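DNA translocase coupling protein (Clostridium perfringens, PDB 6O1W) probably binds DNA and ATP as an FtsK/SpoIIIE-family translocase that serves as the coupling protein in conjugative transfer of plasmid pCW3. Local coordinates at residues I35-T40 with N314-D319; G39-E44 with Q116-N121; K318-P321 with F327-K330. One frame throughout, in Å; residues are numbered along the deposited sequence.

Contact 1. Residues I35-T40 with N314-D319. With BGC (beta-D-glucopyranose), chain D.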
ATOM      1  N   ILE A  35     -20.252  -6.456  14.144  1.00 39.68           N
ATOM      2  CA  ILE A  35     -18.972  -7.111  13.811  1.00 38.64           C
ATOM      3  C   ILE A  35     -17.933  -6.030  13.505  1.00 41.19           C
ATOM      4  O   ILE A  35     -18.024  -5.357  12.492  1.00 39.54           O
ATOM      5  CB  ILE A  35     -19.107  -8.146  12.634  1.00 41.41           C
ATOM      6  CG1 ILE A  35     -20.142  -9.251  12.978  1.00 42.08           C
ATOM      7  CG2 ILE A  35     -17.731  -8.775  12.276  1.00 40.25           C
ATOM      8  CD1 ILE A  35     -20.531 -10.203  11.812  1.00 46.50           C
ATOM      9  N   GLU A  36     -16.975  -5.851  14.406  1.00 39.05           N
ATOM     10  CA  GLU A  36     -15.897  -4.882  14.301  1.00 38.91           C
ATOM     11  C   GLU A  36     -14.669  -5.499  13.612  1.00 41.02           C
ATOM     12  O   GLU A  36     -14.322  -6.635  13.911  1.00 39.69           O
ATOM     13  CB  GLU A  36     -15.537  -4.378  15.718  1.00 40.53           C
ATOM     14  CG  GLU A  36     -14.064  -4.036  15.935  1.00 59.20           C
ATOM     15  CD  GLU A  36     -13.680  -2.613  16.304  1.00 87.39           C
ATOM     16  OE1 GLU A  36     -13.022  -2.441  17.355  1.00 89.63           O
ATOM     17  OE2 GLU A  36     -14.000  -1.677  15.535  1.00 77.97           O
ATOM     18  N   ASP A  37     -14.010  -4.767  12.700  1.00 38.26           N
ATOM     19  CA  ASP A  37     -12.730  -5.251  12.112  1.00 37.35           C
ATOM     20  C   ASP A  37     -11.672  -4.485  12.896  1.00 40.31           C
ATOM     21  O   ASP A  37     -11.621  -3.267  12.806  1.00 39.95           O
ATOM     22  CB  ASP A  37     -12.614  -4.998  10.593  1.00 38.35           C
ATOM     23  CG  ASP A  37     -11.351  -5.577   9.949  1.00 45.00           C
ATOM     24  OD1 ASP A  37     -10.247  -5.398  10.523  1.00 41.70           O
ATOM     25  OD2 ASP A  37     -11.465  -6.199   8.862  1.00 51.06           O
ATOM     26  N   LYS A  38     -10.921  -5.180  13.738  1.00 38.26           N
ATOM     27  CA  LYS A  38      -9.927  -4.605  14.653  1.00 40.08           C
ATOM     28  C   LYS A  38      -8.770  -3.861  13.972  1.00 44.53           C
ATOM     29  O   LYS A  38      -8.275  -2.893  14.532  1.00 47.10           O
ATOM     30  CB  LYS A  38      -9.389  -5.697  15.597  1.00 44.30           C
ATOM     31  CG  LYS A  38      -8.944  -5.208  16.972  1.00 70.40           C
ATOM     32  CD  LYS A  38      -8.030  -6.257  17.620  1.00 84.80           C
ATOM     33  CE  LYS A  38      -7.790  -6.043  19.088  1.00 95.91           C
ATOM     34  NZ  LYS A  38      -6.994  -7.161  19.676  1.00106.11           N
ATOM     35  N   GLY A  39      -8.346  -4.312  12.801  1.00 39.35           N
ATOM     36  CA  GLY A  39      -7.268  -3.662  12.057  1.00 37.60           C
ATOM     37  C   GLY A  39      -7.728  -2.446  11.270  1.00 37.58           C
ATOM     38  O   GLY A  39      -7.103  -1.389  11.350  1.00 35.71           O
ATOM     39  N   THR A  40      -8.832  -2.573  10.513  1.00 33.56           N
ATOM     40  CA  THR A  40      -9.357  -1.472   9.687  1.00 32.97           C
ATOM     41  C   THR A  40     -10.230  -0.497  10.452  1.00 37.63           C
ATOM     42  O   THR A  40     -10.423   0.623   9.989  1.00 38.57           O
ATOM     43  CB  THR A  40     -10.106  -1.986   8.453  1.00 37.35           C
ATOM     44  OG1 THR A  40     -11.350  -2.566   8.867  1.00 34.64           O
ATOM     45  CG2 THR A  40      -9.296  -3.004   7.641  1.00 36.01           C
ATOM     46  N   ASN A 314      -6.959 -11.611   1.559  1.00 33.83           N
ATOM     47  CA  ASN A 314      -8.224 -11.329   2.261  1.00 33.23           C
ATOM     48  C   ASN A 314      -9.041 -10.387   1.335  1.00 37.02           C
ATOM     49  O   ASN A 314      -8.495  -9.902   0.343  1.00 36.63           O
ATOM     50  CB  ASN A 314      -8.025 -10.777   3.686  1.00 30.09           C
ATOM     51  CG  ASN A 314      -7.407  -9.411   3.770  1.00 40.03           C
ATOM     52  OD1 ASN A 314      -7.858  -8.461   3.141  1.00 33.97           O
ATOM     53  ND2 ASN A 314      -6.375  -9.266   4.587  1.00 37.47           N
ATOM     54  N   THR A 315     -10.315 -10.123   1.652  1.00 32.32           N
ATOM     55  CA  THR A 315     -11.210  -9.320   0.818  1.00 31.51           C
ATOM     56  C   THR A 315     -11.427  -7.895   1.364  1.00 36.91           C
ATOM     57  O   THR A 315     -12.376  -7.230   0.939  1.00 38.23           O
ATOM     58  CB  THR A 315     -12.578 -10.047   0.734  1.00 39.23           C
ATOM     59  OG1 THR A 315     -13.157 -10.029   2.040  1.00 40.62           O
ATOM     60  CG2 THR A 315     -12.468 -11.499   0.215  1.00 33.46           C
ATOM     61  N   LYS A 316     -10.584  -7.425   2.293  1.00 32.70           N
ATOM     62  CA  LYS A 316     -10.779  -6.128   2.964  1.00 32.39           C
ATOM     63  C   LYS A 316     -10.652  -4.876   2.086  1.00 35.78           C
ATOM     64  O   LYS A 316     -11.164  -3.833   2.496  1.00 34.07           O
ATOM     65  CB  LYS A 316      -9.871  -5.984   4.188  1.00 34.19           C
ATOM     66  CG  LYS A 316     -10.064  -7.081   5.228  1.00 37.18           C
ATOM     67  CD  LYS A 316      -9.002  -6.935   6.338  1.00 41.05           C
ATOM     68  CE  LYS A 316      -8.851  -8.168   7.184  1.00 44.82           C
ATOM     69  NZ  LYS A 316     -10.103  -8.475   7.915  1.00 42.91           N
ATOM     70  N   ALA A 317      -9.984  -4.943   0.906  1.00 33.30           N
ATOM     71  CA  ALA A 317      -9.893  -3.738   0.050  1.00 34.12           C
ATOM     72  C   ALA A 317     -11.290  -3.302  -0.483  1.00 37.18           C
ATOM     73  O   ALA A 317     -11.476  -2.145  -0.830  1.00 36.70           O
ATOM     74  CB  ALA A 317      -8.907  -3.958  -1.097  1.00 35.02           C
ATOM     75  N   LYS A 318     -12.284  -4.206  -0.460  1.00 33.98           N
ATOM     76  CA  LYS A 318     -13.648  -3.869  -0.895  1.00 34.27           C
ATOM     77  C   LYS A 318     -14.414  -3.023   0.154  1.00 39.51           C
ATOM     78  O   LYS A 318     -15.452  -2.456  -0.168  1.00 40.09           O
ATOM     79  CB  LYS A 318     -14.426  -5.163  -1.286  1.00 36.08           C
ATOM     80  CG  LYS A 318     -15.115  -5.870  -0.109  1.00 47.49           C
ATOM     81  CD  LYS A 318     -15.312  -7.382  -0.284  1.00 57.82           C
ATOM     82  CE  LYS A 318     -15.941  -8.041   0.945  1.00 60.75           C
ATOM     83  NZ  LYS A 318     -15.134  -7.889   2.206  1.00 51.80           N
ATOM     84  N   ASP A 319     -13.922  -2.976   1.406  1.00 36.38           N
ATOM     85  CA  ASP A 319     -14.572  -2.302   2.542  1.00 35.42           C
ATOM     86  C   ASP A 319     -14.131  -0.862   2.727  1.00 37.02           C
ATOM     87  O   ASP A 319     -14.740  -0.149   3.530  1.00 35.61           O
ATOM     88  CB  ASP A 319     -14.230  -3.026   3.862  1.00 37.04           C
ATOM     89  CG  ASP A 319     -14.382  -4.527   3.877  1.00 50.85           C
ATOM     90  OD1 ASP A 319     -15.284  -5.032   3.196  1.00 52.97           O
ATOM     91  OD2 ASP A 319     -13.611  -5.193   4.607  1.00 55.86           O
TER
HETATM   92  C2  BGC D 502     -16.571  -7.504   5.700  1.00 53.63           C
HETATM   93  C3  BGC D 502     -15.328  -8.020   6.422  1.00 52.14           C
HETATM   94  C4  BGC D 502     -15.092  -7.249   7.718  1.00 52.83           C
HETATM   95  C5  BGC D 502     -16.364  -7.231   8.565  1.00 51.38           C
HETATM   96  C6  BGC D 502     -16.256  -6.357   9.794  1.00 49.05           C
HETATM   97  C1  BGC D 502     -17.770  -7.471   6.642  1.00 54.67           C
HETATM   98  O1  BGC D 502     -18.832  -6.877   5.978  1.00 55.92           O
HETATM   99  O2  BGC D 502     -16.897  -8.326   4.586  1.00 57.08           O
HETATM  100  O3  BGC D 502     -14.190  -7.877   5.576  1.00 49.75           O
HETATM  101  O4  BGC D 502     -14.008  -7.806   8.459  1.00 53.49           O
HETATM  102  O5  BGC D 502     -17.450  -6.699   7.794  1.00 52.79           O
HETATM  103  O6  BGC D 502     -16.160  -4.980   9.447  1.00 47.04           O
HETATM  104  O   HOH W   1     -12.556  -4.349   6.982  1.00 38.30           O
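The ammonium group of Lys316 reaches the carboxylate of Asp37 at a slant and forms a salt bridge, NZ to OD2 at 2.8 Å, arriving on the syn side of the oxygen and 28° out of the carboxylate plane. Beyond CG the lysine chain is extended as far as CE and then bends at its last torsion (chi4 -63°), which turns NZ onto the acid, while CD lies 4.2 Å from CG2 of Thr40. With CG anti to the backbone nitrogen (chi1 -176°), the Asp37 carboxylate is carried toward the 314-319 loop, and its two oxygens divide the work. OD1 turns back to the turn that follows, accepting an almost straight bond from the backbone N of Thr40 from above the carboxylate plane, an Asx motif that helps hold the carboxylate; a weak bond comes from Gly39 N. OD2 faces the other segment and takes a bond from O4 of the glucose at 3.0 Å. This is the sugar-filled junction between the loop leaving strand 30-36 of the small antiparallel sheet and the 3-10 turn 316-318 of the P-loop ATPase fold. Further along the same edge of the glucose, Lys318 NZ gives a bond to O2 and a salt bridge to Asp319 OD1 at 3.0 Å, and is held further by Thr315 O and OG1. Asp319 OD2 accepts a hydrogen bond from O3 of the sugar at 2.9 Å. A water donates to OD2 of both aspartates and accepts from Thr40 OG1; with the two lysines it probably eases the repulsion between Asp37 OD2 and Asp319 OD2, 4.9 Å apart.

Contact 2. Residues G39-E44 with Q116-N121. With BGC (beta-D-glucopyranose), chain D.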
ATOM      1  N   GLY A  39      -8.346  -4.312  12.801  1.00 39.35           N
ATOM      2  CA  GLY A  39      -7.268  -3.662  12.057  1.00 37.60           C
ATOM      3  C   GLY A  39      -7.728  -2.446  11.270  1.00 37.58           C
ATOM      4  O   GLY A  39      -7.103  -1.389  11.350  1.00 35.71           O
ATOM      5  N   THR A  40      -8.832  -2.573  10.513  1.00 33.56           N
ATOM      6  CA  THR A  40      -9.357  -1.472   9.687  1.00 32.97           C
ATOM      7  C   THR A  40     -10.230  -0.497  10.452  1.00 37.63           C
ATOM      8  O   THR A  40     -10.423   0.623   9.989  1.00 38.57           O
ATOM      9  CB  THR A  40     -10.106  -1.986   8.453  1.00 37.35           C
ATOM     10  OG1 THR A  40     -11.350  -2.566   8.867  1.00 34.64           O
ATOM     11  CG2 THR A  40      -9.296  -3.004   7.641  1.00 36.01           C
ATOM     12  N   ARG A  41     -10.808  -0.935  11.586  1.00 35.21           N
ATOM     13  CA  ARG A  41     -11.731  -0.172  12.441  1.00 35.23           C
ATOM     14  C   ARG A  41     -13.058   0.125  11.699  1.00 39.60           C
ATOM     15  O   ARG A  41     -13.749   1.105  11.986  1.00 39.43           O
ATOM     16  CB  ARG A  41     -11.072   1.081  13.055  1.00 34.76           C
ATOM     17  CG  ARG A  41      -9.920   0.741  14.003  1.00 36.76           C
ATOM     18  CD  ARG A  41     -10.256   1.023  15.457  1.00 48.86           C
ATOM     19  NE  ARG A  41      -9.270   1.925  16.057  1.00 67.77           N
ATOM     20  CZ  ARG A  41      -9.565   3.020  16.758  1.00 77.72           C
ATOM     21  NH1 ARG A  41     -10.831   3.353  16.984  1.00 57.12           N
ATOM     22  NH2 ARG A  41      -8.594   3.780  17.250  1.00 64.21           N
ATOM     23  N   ILE A  42     -13.417  -0.759  10.763  1.00 35.88           N
ATOM     24  CA  ILE A  42     -14.667  -0.669  10.005  1.00 35.53           C
ATOM     25  C   ILE A  42     -15.574  -1.725  10.638  1.00 39.46           C
ATOM     26  O   ILE A  42     -15.144  -2.877  10.786  1.00 38.39           O
ATOM     27  CB  ILE A  42     -14.481  -0.929   8.480  1.00 37.38           C
ATOM     28  CG1 ILE A  42     -13.536   0.104   7.839  1.00 37.32           C
ATOM     29  CG2 ILE A  42     -15.850  -0.948   7.754  1.00 37.76           C
ATOM     30  CD1 ILE A  42     -12.932  -0.374   6.436  1.00 34.58           C
ATOM     31  N   ASP A  43     -16.809  -1.318  10.997  1.00 34.06           N
ATOM     32  CA  ASP A  43     -17.843  -2.131  11.634  1.00 34.71           C
ATOM     33  C   ASP A  43     -18.952  -2.513  10.671  1.00 38.35           C
ATOM     34  O   ASP A  43     -19.258  -1.766   9.759  1.00 39.66           O
ATOM     35  CB  ASP A  43     -18.472  -1.359  12.825  1.00 36.95           C
ATOM     36  CG  ASP A  43     -17.470  -0.824  13.844  1.00 53.20           C
ATOM     37  OD1 ASP A  43     -16.779  -1.640  14.482  1.00 56.34           O
ATOM     38  OD2 ASP A  43     -17.380   0.408  13.999  1.00 59.20           O
ATOM     39  N   GLU A  44     -19.582  -3.654  10.907  1.00 34.65           N
ATOM     40  CA  GLU A  44     -20.732  -4.144  10.164  1.00 34.81           C
ATOM     41  C   GLU A  44     -21.860  -4.244  11.198  1.00 39.19           C
ATOM     42  O   GLU A  44     -21.777  -5.047  12.144  1.00 38.40           O
ATOM     43  CB  GLU A  44     -20.429  -5.501   9.507  1.00 36.03           C
ATOM     44  CG  GLU A  44     -21.533  -5.997   8.590  1.00 43.49           C
ATOM     45  CD  GLU A  44     -21.482  -7.491   8.320  1.00 63.35           C
ATOM     46  OE1 GLU A  44     -21.812  -8.276   9.240  1.00 57.14           O
ATOM     47  OE2 GLU A  44     -21.120  -7.880   7.186  1.00 50.05           O
ATOM     48  N   GLN A 116      -0.411   8.026   7.841  1.00 34.22           N
ATOM     49  CA  GLN A 116      -1.003   8.009   9.180  1.00 34.23           C
ATOM     50  C   GLN A 116      -2.086   7.000   9.400  1.00 37.37           C
ATOM     51  O   GLN A 116      -3.030   6.951   8.622  1.00 36.04           O
ATOM     52  CB  GLN A 116      -1.577   9.406   9.508  1.00 35.64           C
ATOM     53  CG  GLN A 116      -1.662   9.674  11.005  1.00 49.90           C
ATOM     54  CD  GLN A 116      -2.159  11.058  11.326  1.00 54.09           C
ATOM     55  OE1 GLN A 116      -1.689  12.063  10.800  1.00 44.07           O
ATOM     56  NE2 GLN A 116      -3.105  11.136  12.229  1.00 47.55           N
ATOM     57  N   THR A 117      -1.999   6.268  10.531  1.00 34.90           N
ATOM     58  CA  THR A 117      -3.012   5.313  10.970  1.00 35.80           C
ATOM     59  C   THR A 117      -3.708   5.895  12.244  1.00 41.90           C
ATOM     60  O   THR A 117      -3.534   7.079  12.529  1.00 41.09           O
ATOM     61  CB  THR A 117      -2.452   3.868  11.070  1.00 39.78           C
ATOM     62  OG1 THR A 117      -3.558   2.958  11.153  1.00 37.10           O
ATOM     63  CG2 THR A 117      -1.515   3.666  12.260  1.00 37.80           C
ATOM     64  N   PHE A 118      -4.525   5.095  12.953  1.00 40.16           N
ATOM     65  CA  PHE A 118      -5.289   5.529  14.142  1.00 40.10           C
ATOM     66  C   PHE A 118      -4.406   5.975  15.308  1.00 48.69           C
ATOM     67  O   PHE A 118      -4.663   7.027  15.887  1.00 48.56           O
ATOM     68  CB  PHE A 118      -6.294   4.449  14.589  1.00 40.23           C
ATOM     69  CG  PHE A 118      -7.181   3.991  13.456  1.00 39.50           C
ATOM     70  CD1 PHE A 118      -8.247   4.772  13.029  1.00 40.35           C
ATOM     71  CD2 PHE A 118      -6.902   2.819  12.763  1.00 40.05           C
ATOM     72  CE1 PHE A 118      -9.047   4.371  11.947  1.00 40.14           C
ATOM     73  CE2 PHE A 118      -7.683   2.432  11.663  1.00 42.15           C
ATOM     74  CZ  PHE A 118      -8.760   3.205  11.273  1.00 39.00           C
ATOM     75  N   SER A 119      -3.369   5.179  15.634  1.00 48.02           N
ATOM     76  CA  SER A 119      -2.397   5.460  16.683  1.00 48.95           C
ATOM     77  C   SER A 119      -1.027   5.519  16.021  1.00 53.70           C
ATOM     78  O   SER A 119      -0.416   4.471  15.780  1.00 55.39           O
ATOM     79  CB  SER A 119      -2.409   4.358  17.742  1.00 53.40           C
ATOM     80  OG  SER A 119      -3.683   4.195  18.341  1.00 66.43           O
ATOM     81  N   GLY A 120      -0.593   6.728  15.672  1.00 47.89           N
ATOM     82  CA  GLY A 120       0.712   6.975  15.057  1.00 45.74           C
ATOM     83  C   GLY A 120       0.797   6.818  13.554  1.00 46.46           C
ATOM     84  O   GLY A 120      -0.213   6.616  12.870  1.00 46.21           O
ATOM     85  N   ASN A 121       2.029   6.903  13.038  1.00 39.51           N
ATOM     86  CA  ASN A 121       2.331   6.791  11.618  1.00 37.84           C
ATOM     87  C   ASN A 121       2.772   5.389  11.240  1.00 39.72           C
ATOM     88  O   ASN A 121       3.210   4.610  12.096  1.00 39.95           O
ATOM     89  CB  ASN A 121       3.409   7.797  11.225  1.00 37.01           C
ATOM     90  CG  ASN A 121       2.949   9.228  11.314  1.00 58.62           C
ATOM     91  OD1 ASN A 121       1.798   9.576  11.026  1.00 51.66           O
ATOM     92  ND2 ASN A 121       3.848  10.096  11.714  1.00 57.50           N
TER
HETATM   93  C2  BGC D 502     -16.571  -7.504   5.700  1.00 53.63           C
HETATM   94  C3  BGC D 502     -15.328  -8.020   6.422  1.00 52.14           C
HETATM   95  C4  BGC D 502     -15.092  -7.249   7.718  1.00 52.83           C
HETATM   96  C5  BGC D 502     -16.364  -7.231   8.565  1.00 51.38           C
HETATM   97  C6  BGC D 502     -16.256  -6.357   9.794  1.00 49.05           C
HETATM   98  C1  BGC D 502     -17.770  -7.471   6.642  1.00 54.67           C
HETATM   99  O1  BGC D 502     -18.832  -6.877   5.978  1.00 55.92           O
HETATM  100  O2  BGC D 502     -16.897  -8.326   4.586  1.00 57.08           O
HETATM  101  O3  BGC D 502     -14.190  -7.877   5.576  1.00 49.75           O
HETATM  102  O4  BGC D 502     -14.008  -7.806   8.459  1.00 53.49           O
HETATM  103  O5  BGC D 502     -17.450  -6.699   7.794  1.00 52.79           O
HETATM  104  O6  BGC D 502     -16.160  -4.980   9.447  1.00 47.04           O
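Gly39 brings its carbonyl to the rim of the Phe118 ring, O lying near the ring plane and 3.9 Å from CE2. The carbonyl of Thr40 follows, its O 3.3 Å from Phe118 CZ. Arg41 then supplies the main apolar contact: its CB and CG lie over one face of the ring, and CG makes a CH-pi contact 3.8 Å from the ring centroid and 18° off the normal. The arginine chain, bent at chi2 and chi3, runs back past the phenylalanine in the opposite sense, which takes NH2 to within 3.6 Å of Phe118 CB. The guanidinium is not stacked flat, since its plane and that of the ring are 38° apart; its NH1 is held by a salt bridge to Asp91. Beyond Arg41 the segment turns to the glucose, whose O6 donates to Ile42 O at 2.7 Å and whose O1 donates to Glu44 OE2 at 2.8 Å. The contact thus sets the turn between strands 30-36 and 43-48 against the hairpin loop joining strands 111-116 and 121-125, where Phe118 also packs on Met88 of strand 82-89 and Gln337 of strand 334-340.

Contact 3. Residues K318-P321 with F327-K330. With BGC (beta-D-glucopyranose), chain D.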
ATOM      1  N   LYS A 318     -12.284  -4.206  -0.460  1.00 33.98           N
ATOM      2  CA  LYS A 318     -13.648  -3.869  -0.895  1.00 34.27           C
ATOM      3  C   LYS A 318     -14.414  -3.023   0.154  1.00 39.51           C
ATOM      4  O   LYS A 318     -15.452  -2.456  -0.168  1.00 40.09           O
ATOM      5  CB  LYS A 318     -14.426  -5.163  -1.286  1.00 36.08           C
ATOM      6  CG  LYS A 318     -15.115  -5.870  -0.109  1.00 47.49           C
ATOM      7  CD  LYS A 318     -15.312  -7.382  -0.284  1.00 57.82           C
ATOM      8  CE  LYS A 318     -15.941  -8.041   0.945  1.00 60.75           C
ATOM      9  NZ  LYS A 318     -15.134  -7.889   2.206  1.00 51.80           N
ATOM     10  N   ASP A 319     -13.922  -2.976   1.406  1.00 36.38           N
ATOM     11  CA  ASP A 319     -14.572  -2.302   2.542  1.00 35.42           C
ATOM     12  C   ASP A 319     -14.131  -0.862   2.727  1.00 37.02           C
ATOM     13  O   ASP A 319     -14.740  -0.149   3.530  1.00 35.61           O
ATOM     14  CB  ASP A 319     -14.230  -3.026   3.862  1.00 37.04           C
ATOM     15  CG  ASP A 319     -14.382  -4.527   3.877  1.00 50.85           C
ATOM     16  OD1 ASP A 319     -15.284  -5.032   3.196  1.00 52.97           O
ATOM     17  OD2 ASP A 319     -13.611  -5.193   4.607  1.00 55.86           O
ATOM     18  N   LEU A 320     -12.989  -0.478   2.127  1.00 31.07           N
ATOM     19  CA  LEU A 320     -12.454   0.864   2.347  1.00 30.41           C
ATOM     20  C   LEU A 320     -13.446   1.976   1.987  1.00 36.09           C
ATOM     21  O   LEU A 320     -14.139   1.823   0.992  1.00 33.67           O
ATOM     22  CB  LEU A 320     -11.167   1.069   1.520  1.00 28.81           C
ATOM     23  CG  LEU A 320      -9.854   0.486   2.087  1.00 29.87           C
ATOM     24  CD1 LEU A 320      -8.728   0.642   1.055  1.00 27.19           C
ATOM     25  CD2 LEU A 320      -9.469   1.167   3.406  1.00 27.53           C
ATOM     26  N   PRO A 321     -13.470   3.123   2.711  1.00 36.52           N
ATOM     27  CA  PRO A 321     -14.292   4.246   2.255  1.00 37.95           C
ATOM     28  C   PRO A 321     -13.644   4.885   1.021  1.00 45.47           C
ATOM     29  O   PRO A 321     -12.416   4.803   0.851  1.00 43.21           O
ATOM     30  CB  PRO A 321     -14.252   5.215   3.439  1.00 39.54           C
ATOM     31  CG  PRO A 321     -12.965   4.951   4.100  1.00 43.34           C
ATOM     32  CD  PRO A 321     -12.686   3.486   3.914  1.00 38.58           C
ATOM     33  N   PHE A 327      -5.667   3.849   2.216  1.00 29.47           N
ATOM     34  CA  PHE A 327      -5.193   2.518   1.834  1.00 28.65           C
ATOM     35  C   PHE A 327      -5.247   1.555   2.968  1.00 30.26           C
ATOM     36  O   PHE A 327      -5.386   1.968   4.118  1.00 28.14           O
ATOM     37  CB  PHE A 327      -3.695   2.642   1.404  1.00 30.00           C
ATOM     38  CG  PHE A 327      -3.458   3.198   0.029  1.00 31.09           C
ATOM     39  CD1 PHE A 327      -3.444   4.566  -0.192  1.00 35.52           C
ATOM     40  CD2 PHE A 327      -3.291   2.350  -1.059  1.00 33.39           C
ATOM     41  CE1 PHE A 327      -3.295   5.074  -1.484  1.00 37.47           C
ATOM     42  CE2 PHE A 327      -3.112   2.858  -2.347  1.00 36.18           C
ATOM     43  CZ  PHE A 327      -3.134   4.213  -2.556  1.00 35.49           C
ATOM     44  N   LEU A 328      -5.036   0.266   2.636  1.00 27.92           N
ATOM     45  CA  LEU A 328      -4.758  -0.822   3.567  1.00 27.34           C
ATOM     46  C   LEU A 328      -3.248  -1.131   3.551  1.00 28.13           C
ATOM     47  O   LEU A 328      -2.613  -1.201   2.497  1.00 26.01           O
ATOM     48  CB  LEU A 328      -5.537  -2.098   3.244  1.00 27.62           C
ATOM     49  CG  LEU A 328      -7.070  -1.979   3.364  1.00 31.76           C
ATOM     50  CD1 LEU A 328      -7.713  -3.211   2.875  1.00 30.44           C
ATOM     51  CD2 LEU A 328      -7.491  -1.714   4.796  1.00 34.36           C
ATOM     52  N   PHE A 329      -2.698  -1.344   4.724  1.00 27.15           N
ATOM     53  CA  PHE A 329      -1.307  -1.732   4.931  1.00 26.13           C
ATOM     54  C   PHE A 329      -1.332  -3.138   5.522  1.00 32.58           C
ATOM     55  O   PHE A 329      -1.967  -3.368   6.549  1.00 31.86           O
ATOM     56  CB  PHE A 329      -0.610  -0.783   5.927  1.00 26.11           C
ATOM     57  CG  PHE A 329       0.840  -1.122   6.213  1.00 27.63           C
ATOM     58  CD1 PHE A 329       1.857  -0.666   5.383  1.00 29.87           C
ATOM     59  CD2 PHE A 329       1.193  -1.864   7.344  1.00 30.37           C
ATOM     60  CE1 PHE A 329       3.193  -0.953   5.668  1.00 31.23           C
ATOM     61  CE2 PHE A 329       2.535  -2.121   7.643  1.00 32.88           C
ATOM     62  CZ  PHE A 329       3.526  -1.686   6.792  1.00 29.92           C
ATOM     63  N   LYS A 330      -0.590  -4.046   4.912  1.00 29.41           N
ATOM     64  CA  LYS A 330      -0.432  -5.401   5.407  1.00 28.83           C
ATOM     65  C   LYS A 330       1.061  -5.777   5.443  1.00 32.08           C
ATOM     66  O   LYS A 330       1.753  -5.670   4.431  1.00 31.79           O
ATOM     67  CB  LYS A 330      -1.257  -6.397   4.574  1.00 30.03           C
ATOM     68  CG  LYS A 330      -1.116  -7.826   5.068  1.00 41.31           C
ATOM     69  CD  LYS A 330      -2.070  -8.792   4.432  1.00 40.07           C
ATOM     70  CE  LYS A 330      -2.260  -9.976   5.349  1.00 51.25           C
ATOM     71  NZ  LYS A 330      -2.256 -11.267   4.611  1.00 59.78           N
TER
HETATM   72  C2  BGC D 502     -16.571  -7.504   5.700  1.00 53.63           C
HETATM   73  C3  BGC D 502     -15.328  -8.020   6.422  1.00 52.14           C
HETATM   74  C4  BGC D 502     -15.092  -7.249   7.718  1.00 52.83           C
HETATM   75  C5  BGC D 502     -16.364  -7.231   8.565  1.00 51.38           C
HETATM   76  C6  BGC D 502     -16.256  -6.357   9.794  1.00 49.05           C
HETATM   77  C1  BGC D 502     -17.770  -7.471   6.642  1.00 54.67           C
HETATM   78  O1  BGC D 502     -18.832  -6.877   5.978  1.00 55.92           O
HETATM   79  O2  BGC D 502     -16.897  -8.326   4.586  1.00 57.08           O
HETATM   80  O3  BGC D 502     -14.190  -7.877   5.576  1.00 49.75           O
HETATM   81  O4  BGC D 502     -14.008  -7.806   8.459  1.00 53.49           O
HETATM   82  O5  BGC D 502     -17.450  -6.699   7.794  1.00 52.79           O
HETATM   83  O6  BGC D 502     -16.160  -4.980   9.447  1.00 47.04           O
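Leu320 and Leu328 meet through their branched ends, passing alongside one another in opposite directions. The closest pair is CD2 of Leu320 with CD2 of Leu328 at 3.8 Å, and the other methyl of Leu320, CD1, lies 3.9 Å from Leu328 CG. Leu320 CD1 also lies over the strand backbone, 4.1 Å from Phe327 C and 4.0 Å from Leu328 N. The CB of Leu320 points toward the strand, whereas that of Leu328 points across the line to the loop and its side chain reaches Leu320 through its outer atoms.

Around this pair, Leu328 also packs on Thr40 of the turn after strand 30-36, on Lys316 of the same loop and on Leu312 of helix 305-312. The strand is held on both sides within the mixed sheet of the ATPase fold: Phe327 bonds through its backbone to Phe338, and Leu328 to Cys299. The Phe327 CB points away from the loop, and its side chain lies about 4 Å, nearest atoms, from Gly141 and Ala340, which contact ATP in another structure of this protein, though none is bound here.

The side-chain contact is apolar, methyl groups of Leu320 against Leu328 and the strand backbone, consistent with its being held by burial and close fit rather than by polar bonds, while the bonds to the sugar are made by the two preceding residues, Lys318 and Asp319.

In the fold
From the N terminus, the turn between strands 30-36 and 43-48 serves first, giving Gly39 and Thr40 to both contact 1 and contact 2. Contact 2 closes a loop of 71 residues to the 111-116/121-125 hairpin, and it nests inside the far longer loop of 273 residues closed by contact 1. Contact 3, a local closure across five residues, opens on Lys318 and Asp319, where contact 1 ends. Thr40 CG2 packs on Leu328 CD2 at 3.6 Å, and Ile42 CD1 on Asp319 O, knitting the three together. Contacts 1 and 2 tie the small four-stranded sheet to the ATPase fold, whereas contact 3 stays within it, and one glucose touches a segment of each.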